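Local atomic coordinates of glucose dehydrogenase (Haloferax mediterranei, PDB entry 2VWG), a protein that catalyses the zinc-dependent oxidation of D-glucose and several other aldose sugars, using NADP+ in preference to NAD+ as electron acceptor. Residues 87-92 with 113-118; 16-21 with 58-63. All blocks are in the same frame, centred on the assembly; numbering follows the deposited sequence.

Contact 1 of 2, residues 87-92 with 113-118. With LGC (D-glucono-1,5-lactone), chain C.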
ATOM      1  N   VAL A  87      11.493  13.828 -17.192  1.00 28.14           N
ATOM      2  CA  VAL A  87      10.899  15.072 -16.754  1.00 28.62           C
ATOM      3  C   VAL A  87      11.648  15.730 -15.583  1.00 31.67           C
ATOM      4  O   VAL A  87      11.757  16.956 -15.540  1.00 28.94           O
ATOM      5  CB  VAL A  87       9.423  14.856 -16.427  1.00 30.56           C
ATOM      6  CG1 VAL A  87       8.793  16.127 -15.824  1.00 29.48           C
ATOM      7  CG2 VAL A  87       8.685  14.408 -17.715  1.00 30.99           C
ATOM      8  N   ARG A  88      12.202  14.939 -14.666  1.00 28.56           N
ATOM      9  CA  ARG A  88      12.818  15.526 -13.479  1.00 31.52           C
ATOM     10  C   ARG A  88      14.290  15.905 -13.664  1.00 28.99           C
ATOM     11  O   ARG A  88      15.056  15.202 -14.327  1.00 31.97           O
ATOM     12  CB  ARG A  88      12.622  14.635 -12.252  1.00 26.14           C
ATOM     13  CG  ARG A  88      11.270  14.832 -11.673  1.00 31.25           C
ATOM     14  CD  ARG A  88      11.022  14.033 -10.442  1.00 31.08           C
ATOM     15  NE  ARG A  88       9.649  14.241  -9.989  1.00 30.41           N
ATOM     16  CZ  ARG A  88       9.167  13.801  -8.828  1.00 36.48           C
ATOM     17  NH1 ARG A  88       9.930  13.086  -8.013  1.00 33.79           N
ATOM     18  NH2 ARG A  88       7.914  14.065  -8.492  1.00 32.25           N
ATOM     19  N   ARG A  89      14.657  17.038 -13.070  1.00 33.51           N
ATOM     20  CA  ARG A  89      16.036  17.529 -13.074  1.00 31.56           C
ATOM     21  C   ARG A  89      16.378  17.995 -11.660  1.00 30.31           C
ATOM     22  O   ARG A  89      15.478  18.349 -10.895  1.00 35.80           O
ATOM     23  CB  ARG A  89      16.191  18.696 -14.049  1.00 38.67           C
ATOM     24  CG  ARG A  89      15.897  18.364 -15.506  1.00 32.44           C
ATOM     25  CD  ARG A  89      16.959  17.457 -16.103  1.00 39.46           C
ATOM     26  NE  ARG A  89      16.660  17.169 -17.505  1.00 33.76           N
ATOM     27  CZ  ARG A  89      15.801  16.243 -17.931  1.00 30.53           C
ATOM     28  NH1 ARG A  89      15.159  15.469 -17.072  1.00 36.28           N
ATOM     29  NH2 ARG A  89      15.602  16.080 -19.235  1.00 34.67           N
ATOM     30  N   PRO A  90      17.678  17.975 -11.299  1.00 34.70           N
ATOM     31  CA  PRO A  90      18.089  18.452  -9.977  1.00 33.76           C
ATOM     32  C   PRO A  90      17.701  19.924  -9.757  1.00 34.02           C
ATOM     33  O   PRO A  90      17.690  20.710 -10.714  1.00 38.56           O
ATOM     34  CB  PRO A  90      19.610  18.295  -9.971  1.00 39.18           C
ATOM     35  CG  PRO A  90      19.981  17.562 -11.186  1.00 42.14           C
ATOM     36  CD  PRO A  90      18.801  17.486 -12.111  1.00 35.33           C
ATOM     37  N   PRO A  91      17.370  20.295  -8.510  1.00 41.06           N
ATOM     38  CA  PRO A  91      16.967  21.669  -8.234  1.00 45.22           C
ATOM     39  C   PRO A  91      18.158  22.639  -8.215  1.00 45.36           C
ATOM     40  O   PRO A  91      19.292  22.233  -8.496  1.00 40.36           O
ATOM     41  CB  PRO A  91      16.296  21.561  -6.859  1.00 42.45           C
ATOM     42  CG  PRO A  91      16.975  20.435  -6.209  1.00 43.66           C
ATOM     43  CD  PRO A  91      17.353  19.464  -7.294  1.00 43.93           C
ATOM     44  N   ALA A  92      17.875  23.907  -7.905  1.00 62.21           N
ATOM     45  CA  ALA A  92      18.877  24.986  -7.867  1.00 66.31           C
ATOM     46  C   ALA A  92      20.079  24.653  -6.968  1.00 55.51           C
ATOM     47  O   ALA A  92      21.237  24.860  -7.353  1.00 61.87           O
ATOM     48  CB  ALA A  92      18.215  26.276  -7.398  1.00 68.19           C
ATOM     49  N   PHE A 113      13.232  19.650  -9.855  1.00 33.56           N
ATOM     50  CA  PHE A 113      12.397  20.398 -10.781  1.00 27.24           C
ATOM     51  C   PHE A 113      11.751  19.392 -11.726  1.00 37.30           C
ATOM     52  O   PHE A 113      12.316  18.321 -11.969  1.00 34.11           O
ATOM     53  CB  PHE A 113      13.228  21.364 -11.620  1.00 32.84           C
ATOM     54  CG  PHE A 113      13.824  22.514 -10.842  1.00 37.07           C
ATOM     55  CD1 PHE A 113      13.228  22.994  -9.675  1.00 42.34           C
ATOM     56  CD2 PHE A 113      14.973  23.139 -11.311  1.00 47.10           C
ATOM     57  CE1 PHE A 113      13.782  24.073  -8.988  1.00 48.05           C
ATOM     58  CE2 PHE A 113      15.530  24.216 -10.623  1.00 48.44           C
ATOM     59  CZ  PHE A 113      14.931  24.678  -9.468  1.00 42.51           C
ATOM     60  N   GLU A 114      10.581  19.751 -12.251  1.00 29.48           N
ATOM     61  CA  GLU A 114       9.933  19.020 -13.341  1.00 30.30           C
ATOM     62  C   GLU A 114       9.776  19.950 -14.530  1.00 29.47           C
ATOM     63  O   GLU A 114       9.064  20.963 -14.466  1.00 28.51           O
ATOM     64  CB  GLU A 114       8.569  18.493 -12.915  1.00 30.13           C
ATOM     65  CG  GLU A 114       8.676  17.288 -12.032  1.00 33.35           C
ATOM     66  CD  GLU A 114       7.344  16.774 -11.482  1.00 30.85           C
ATOM     67  OE1 GLU A 114       6.295  17.439 -11.585  1.00 32.57           O
ATOM     68  OE2 GLU A 114       7.368  15.675 -10.919  1.00 33.91           O
ATOM     69  N   ARG A 115      10.443  19.608 -15.619  1.00 26.42           N
ATOM     70  CA  ARG A 115      10.410  20.438 -16.803  1.00 29.61           C
ATOM     71  C   ARG A 115       8.986  20.529 -17.348  1.00 31.11           C
ATOM     72  O   ARG A 115       8.326  19.514 -17.550  1.00 30.93           O
ATOM     73  CB  ARG A 115      11.390  19.894 -17.855  1.00 31.75           C
ATOM     74  CG  ARG A 115      12.863  20.064 -17.430  1.00 31.45           C
ATOM     75  CD  ARG A 115      13.855  20.047 -18.584  1.00 32.20           C
ATOM     76  NE  ARG A 115      13.540  21.065 -19.578  1.00 32.30           N
ATOM     77  CZ  ARG A 115      14.322  21.419 -20.594  1.00 31.52           C
ATOM     78  NH1 ARG A 115      15.515  20.879 -20.771  1.00 33.89           N
ATOM     79  NH2 ARG A 115      13.891  22.348 -21.439  1.00 32.08           N
ATOM     80  N   GLY A 116       8.524  21.757 -17.561  1.00 28.84           N
ATOM     81  CA  GLY A 116       7.173  22.024 -18.015  1.00 31.64           C
ATOM     82  C   GLY A 116       6.108  22.073 -16.933  1.00 31.34           C
ATOM     83  O   GLY A 116       4.948  22.315 -17.229  1.00 32.27           O
ATOM     84  N   ILE A 117       6.495  21.840 -15.678  1.00 29.78           N
ATOM     85  CA  ILE A 117       5.536  21.704 -14.594  1.00 32.42           C
ATOM     86  C   ILE A 117       5.955  22.537 -13.379  1.00 37.12           C
ATOM     87  O   ILE A 117       5.208  23.408 -12.937  1.00 35.52           O
ATOM     88  CB  ILE A 117       5.348  20.233 -14.170  1.00 32.93           C
ATOM     89  CG1 ILE A 117       4.980  19.367 -15.373  1.00 29.88           C
ATOM     90  CG2 ILE A 117       4.237  20.120 -13.106  1.00 29.81           C
ATOM     91  CD1 ILE A 117       4.831  17.883 -15.047  1.00 29.53           C
ATOM     92  N   VAL A 118       7.137  22.272 -12.832  1.00 36.52           N
ATOM     93  CA  VAL A 118       7.591  23.039 -11.677  1.00 37.76           C
ATOM     94  C   VAL A 118       9.071  23.398 -11.706  1.00 28.70           C
ATOM     95  O   VAL A 118       9.957  22.538 -11.728  1.00 34.00           O
ATOM     96  CB  VAL A 118       7.201  22.374 -10.329  1.00 47.93           C
ATOM     97  CG1 VAL A 118       7.653  20.953 -10.262  1.00 37.22           C
ATOM     98  CG2 VAL A 118       7.755  23.183  -9.154  1.00 49.55           C
TER
HETATM   99  C1  LGC C 600       2.682  14.495 -14.790  1.00 33.27           C
HETATM  100  C2  LGC C 600       3.961  13.942 -15.302  1.00 32.63           C
HETATM  101  O5  LGC C 600       2.537  14.932 -13.454  1.00 33.92           O
HETATM  102  O1  LGC C 600       1.722  14.590 -15.545  1.00 33.42           O
HETATM  103  O2  LGC C 600       3.691  12.882 -16.186  1.00 30.95           O
HETATM  104  C3  LGC C 600       4.907  13.466 -14.214  1.00 33.17           C
HETATM  105  O3  LGC C 600       6.214  13.395 -14.742  1.00 33.36           O
HETATM  106  C4  LGC C 600       4.910  14.407 -13.019  1.00 34.25           C
HETATM  107  O4  LGC C 600       5.769  13.860 -12.047  1.00 36.45           O
HETATM  108  C5  LGC C 600       3.485  14.538 -12.475  1.00 28.76           C
HETATM  109  C6  LGC C 600       3.421  15.514 -11.298  1.00 32.55           C
HETATM  110  O6  LGC C 600       3.775  16.803 -11.737  1.00 32.55           O
HETATM  111  O   HOH W   1      17.739  19.836 -18.666  1.00 23.64           O
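Arg88 and Glu114 form a non-hydrogen-bonded pair in an antiparallel strand pairing within the GroES-like domain of this zinc-containing alcohol dehydrogenase; Glu114 binds the sugar and Arg88 positions it. Backbone bonds set the register: Arg89 and Phe113 exchange both of theirs, with Phe113 N 2.8 Å from Arg89 O, and Arg115 N reaches Val87 O. Beyond the pairing, the N-H groups of Ile117 and Val118 both bond Glu114 O, forming a classic beta bulge.

The charged contacts lie on the face of Arg88 and Glu114, whose side chains run alongside each other. Extended from CG to NE, Arg88 meets the carboxylate side-on: NE, at 2.9 Å, uses the anti lone pair of Glu114 OE2, while NH2 comes from the anti side but 30° out of the carboxylate plane. Two hydroxyls of the bound D-glucono-1,5-lactone, O6 at OE1 and O4 at OE2, bring the carboxylate to four bonds, three of them on OE2.

The face of Arg89 and Phe113 mixes apolar and polar contacts. Pro91 CA lies over the centre of the Phe113 ring in a CH-pi contact, 3.8 Å from the centroid. Arg115 CD sits over one face of the Arg89 guanidinium, toward its rim, while Arg115 NE bonds His121 O. One water, accepting from both arginines, lies 3.1 Å from Arg89 NE.

Contact 2 of 2, residues 16-21 with 58-63. With ZN (zinc ion), chain D; LGC (D-glucono-1,5-lactone), chain C.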
ATOM      1  N   ILE A  16       6.063  32.802 -27.300  1.00 36.31           N
ATOM      2  CA  ILE A  16       7.132  33.738 -26.960  1.00 38.76           C
ATOM      3  C   ILE A  16       8.332  33.380 -27.810  1.00 37.28           C
ATOM      4  O   ILE A  16       8.332  32.344 -28.480  1.00 37.53           O
ATOM      5  CB  ILE A  16       7.504  33.695 -25.464  1.00 41.80           C
ATOM      6  CG1 ILE A  16       7.972  32.297 -25.044  1.00 42.40           C
ATOM      7  CG2 ILE A  16       6.314  34.130 -24.610  1.00 40.14           C
ATOM      8  CD1 ILE A  16       8.670  32.279 -23.705  1.00 46.01           C
ATOM      9  N   GLU A  17       9.338  34.250 -27.816  1.00 38.24           N
ATOM     10  CA  GLU A  17      10.605  33.954 -28.475  1.00 43.78           C
ATOM     11  C   GLU A  17      11.736  33.975 -27.468  1.00 48.20           C
ATOM     12  O   GLU A  17      11.758  34.803 -26.559  1.00 45.09           O
ATOM     13  CB  GLU A  17      10.889  34.910 -29.633  1.00 46.45           C
ATOM     14  CG  GLU A  17       9.939  34.685 -30.795  1.00 57.26           C
ATOM     15  CD  GLU A  17      10.458  35.212 -32.110  1.00 79.68           C
ATOM     16  OE1 GLU A  17      11.228  36.207 -32.100  1.00 67.38           O
ATOM     17  OE2 GLU A  17      10.077  34.629 -33.157  1.00 63.33           O
ATOM     18  N   LYS A  18      12.642  33.021 -27.643  1.00 43.47           N
ATOM     19  CA  LYS A  18      13.777  32.782 -26.769  1.00 43.18           C
ATOM     20  C   LYS A  18      14.973  32.462 -27.648  1.00 39.89           C
ATOM     21  O   LYS A  18      14.801  31.940 -28.757  1.00 43.56           O
ATOM     22  CB  LYS A  18      13.544  31.522 -25.933  1.00 50.03           C
ATOM     23  CG  LYS A  18      12.784  31.689 -24.670  1.00 66.71           C
ATOM     24  CD  LYS A  18      13.022  30.477 -23.790  1.00 55.15           C
ATOM     25  CE  LYS A  18      12.465  30.691 -22.415  1.00 59.53           C
ATOM     26  NZ  LYS A  18      12.960  29.657 -21.501  1.00 67.96           N
ATOM     27  N   PRO A  19      16.191  32.689 -27.133  1.00 45.16           N
ATOM     28  CA  PRO A  19      17.356  32.236 -27.886  1.00 47.22           C
ATOM     29  C   PRO A  19      17.430  30.701 -27.912  1.00 42.09           C
ATOM     30  O   PRO A  19      17.016  30.039 -26.960  1.00 39.19           O
ATOM     31  CB  PRO A  19      18.545  32.809 -27.100  1.00 53.79           C
ATOM     32  CG  PRO A  19      17.971  33.682 -26.039  1.00 54.59           C
ATOM     33  CD  PRO A  19      16.555  33.309 -25.849  1.00 56.23           C
ATOM     34  N   ARG A  20      17.946  30.153 -28.999  1.00 42.45           N
ATOM     35  CA  ARG A  20      18.220  28.726 -29.072  1.00 46.18           C
ATOM     36  C   ARG A  20      19.278  28.376 -28.023  1.00 50.21           C
ATOM     37  O   ARG A  20      20.310  29.046 -27.949  1.00 47.14           O
ATOM     38  CB  ARG A  20      18.734  28.366 -30.458  1.00 48.77           C
ATOM     39  CG  ARG A  20      18.480  26.944 -30.845  1.00 62.94           C
ATOM     40  CD  ARG A  20      18.772  26.735 -32.309  1.00 76.98           C
ATOM     41  NE  ARG A  20      20.077  26.124 -32.524  1.00 86.19           N
ATOM     42  CZ  ARG A  20      20.529  25.747 -33.714  1.00 87.76           C
ATOM     43  NH1 ARG A  20      19.786  25.934 -34.806  1.00 63.15           N
ATOM     44  NH2 ARG A  20      21.733  25.187 -33.811  1.00 79.95           N
ATOM     45  N   PRO A  21      19.016  27.357 -27.183  1.00 47.39           N
ATOM     46  CA  PRO A  21      20.021  27.001 -26.185  1.00 51.66           C
ATOM     47  C   PRO A  21      21.242  26.306 -26.784  1.00 39.27           C
ATOM     48  O   PRO A  21      21.182  25.751 -27.885  1.00 41.92           O
ATOM     49  CB  PRO A  21      19.269  26.048 -25.251  1.00 49.47           C
ATOM     50  CG  PRO A  21      18.235  25.451 -26.080  1.00 42.72           C
ATOM     51  CD  PRO A  21      17.827  26.498 -27.082  1.00 47.25           C
ATOM     52  N   HIS A  58       7.656  33.686 -17.059  1.00 59.87           N
ATOM     53  CA  HIS A  58       6.893  32.696 -17.821  1.00 43.07           C
ATOM     54  C   HIS A  58       7.364  31.266 -17.560  1.00 39.88           C
ATOM     55  O   HIS A  58       8.422  31.046 -16.971  1.00 39.35           O
ATOM     56  CB  HIS A  58       7.045  32.989 -19.310  1.00 40.51           C
ATOM     57  CG  HIS A  58       8.427  32.743 -19.823  1.00 46.03           C
ATOM     58  ND1 HIS A  58       9.469  33.613 -19.592  1.00 54.14           N
ATOM     59  CD2 HIS A  58       8.947  31.710 -20.528  1.00 54.96           C
ATOM     60  CE1 HIS A  58      10.568  33.139 -20.155  1.00 50.22           C
ATOM     61  NE2 HIS A  58      10.279  31.984 -20.727  1.00 50.41           N
ATOM     62  N   LEU A  59       6.559  30.303 -18.000  1.00 43.79           N
ATOM     63  CA  LEU A  59       6.926  28.893 -17.961  1.00 36.61           C
ATOM     64  C   LEU A  59       6.615  28.267 -19.318  1.00 34.47           C
ATOM     65  O   LEU A  59       5.459  28.243 -19.731  1.00 33.89           O
ATOM     66  CB  LEU A  59       6.151  28.172 -16.860  1.00 35.89           C
ATOM     67  CG  LEU A  59       6.280  26.641 -16.752  1.00 33.59           C
ATOM     68  CD1 LEU A  59       7.677  26.230 -16.325  1.00 32.24           C
ATOM     69  CD2 LEU A  59       5.238  26.093 -15.783  1.00 36.91           C
ATOM     70  N   VAL A  60       7.646  27.783 -20.006  1.00 31.77           N
ATOM     71  CA  VAL A  60       7.459  27.008 -21.232  1.00 34.47           C
ATOM     72  C   VAL A  60       6.807  25.693 -20.822  1.00 33.47           C
ATOM     73  O   VAL A  60       7.265  25.015 -19.895  1.00 29.27           O
ATOM     74  CB  VAL A  60       8.781  26.770 -21.996  1.00 32.02           C
ATOM     75  CG1 VAL A  60       8.553  25.864 -23.209  1.00 27.95           C
ATOM     76  CG2 VAL A  60       9.398  28.109 -22.411  1.00 37.15           C
ATOM     77  N   LEU A  61       5.702  25.378 -21.479  1.00 30.01           N
ATOM     78  CA  LEU A  61       4.926  24.184 -21.163  1.00 30.63           C
ATOM     79  C   LEU A  61       5.467  22.926 -21.852  1.00 28.16           C
ATOM     80  O   LEU A  61       6.355  22.988 -22.713  1.00 29.76           O
ATOM     81  CB  LEU A  61       3.471  24.406 -21.583  1.00 32.29           C
ATOM     82  CG  LEU A  61       2.747  25.532 -20.844  1.00 43.00           C
ATOM     83  CD1 LEU A  61       1.496  25.958 -21.588  1.00 41.07           C
ATOM     84  CD2 LEU A  61       2.421  25.082 -19.441  1.00 38.04           C
ATOM     85  N   GLY A  62       4.906  21.782 -21.473  1.00 32.35           N
ATOM     86  CA  GLY A  62       5.156  20.538 -22.177  1.00 29.98           C
ATOM     87  C   GLY A  62       6.129  19.639 -21.440  1.00 27.37           C
ATOM     88  O   GLY A  62       7.272  20.010 -21.202  1.00 31.30           O
ATOM     89  N   HIS A  63       5.668  18.444 -21.083  1.00 27.91           N
ATOM     90  CA  HIS A  63       6.531  17.468 -20.422  1.00 27.63           C
ATOM     91  C   HIS A  63       6.537  16.108 -21.125  1.00 26.50           C
ATOM     92  O   HIS A  63       7.264  15.214 -20.709  1.00 31.52           O
ATOM     93  CB  HIS A  63       6.132  17.346 -18.944  1.00 28.18           C
ATOM     94  CG  HIS A  63       4.741  16.840 -18.742  1.00 28.67           C
ATOM     95  ND1 HIS A  63       3.648  17.676 -18.703  1.00 28.19           N
ATOM     96  CD2 HIS A  63       4.257  15.577 -18.644  1.00 26.39           C
ATOM     97  CE1 HIS A  63       2.551  16.948 -18.552  1.00 29.45           C
ATOM     98  NE2 HIS A  63       2.895  15.675 -18.505  1.00 28.26           N
TER
HETATM   99 ZN    ZN D 800       1.698  13.998 -19.099  0.80 43.91          ZN
HETATM  100  C1  LGC C 600       2.682  14.495 -14.790  1.00 33.27           C
HETATM  101  C2  LGC C 600       3.961  13.942 -15.302  1.00 32.63           C
HETATM  102  O5  LGC C 600       2.537  14.932 -13.454  1.00 33.92           O
HETATM  103  O1  LGC C 600       1.722  14.590 -15.545  1.00 33.42           O
HETATM  104  O2  LGC C 600       3.691  12.882 -16.186  1.00 30.95           O
HETATM  105  C3  LGC C 600       4.907  13.466 -14.214  1.00 33.17           C
HETATM  106  O3  LGC C 600       6.214  13.395 -14.742  1.00 33.36           O
HETATM  107  C4  LGC C 600       4.910  14.407 -13.019  1.00 34.25           C
HETATM  108  O4  LGC C 600       5.769  13.860 -12.047  1.00 36.45           O
HETATM  109  C5  LGC C 600       3.485  14.538 -12.475  1.00 28.76           C
HETATM  110  C6  LGC C 600       3.421  15.514 -11.298  1.00 32.55           C
HETATM  111  O6  LGC C 600       3.775  16.803 -11.737  1.00 32.55           O
HETATM  112  O   HOH W   2       2.273  12.434 -18.341  1.00 36.19           O
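Ile16 lays its CD1 methyl against the imidazole of His58, 3.2 Å from CD2, while Lys18 arrives at the ring's edge. Lys18 CE lies in the ring plane, 3.0 Å from His58 NE2, the two side chains running to meet each other; both approaches are short enough to be doubtful in detail. An extended lysine suits this place because its aliphatic shaft can span the distance from the loop after strand 13-17 to His58. Its NZ ends 4.0 Å from Val60 CG2, and that same methyl also receives Ile16 CD1. In His58, CG stands between the backbone N and the carbonyl carbon (chi1 68°), carrying the ring to Ile16 and Lys18; the ring also stacks on that of His121. An alanine in place of His58 would probably open a gap beside Ile16 CD1 and Lys18 CE and leave His121 without its stacking partner.

At the far end of 58-63, His63 NE2 binds the catalytic zinc at 2.1 Å, with Asp38, Glu64 and a water completing the ligands found here. Strands 13-17 and 58-60 are the two outer members of a three-stranded antiparallel sheet, with strand 2-7 between them, while Leu59 and Leu61 pack on helix 39-46.

In the fold
The chain completes contact 2 before it reaches contact 1, and their centres lie about 14 Å apart. Both are partly buried, but contact 1 sits nearer the centre of the chain, its own centre about 15 Å away against about 21 Å. Their elements differ: 87-92 and 113-118 are paired neighbours in one small sheet, whereas 16-21 and 58-63 meet only through side chains across a central strand. Accordingly, contact 1 relies on backbone bonds and a salt bridge, contact 2 on apolar and ring-edge packing. They join where Ile117 CD1 packs on the His63 ring and Val87 CG2 on the His63 carbonyl O, beside the lactone that both contacts touch.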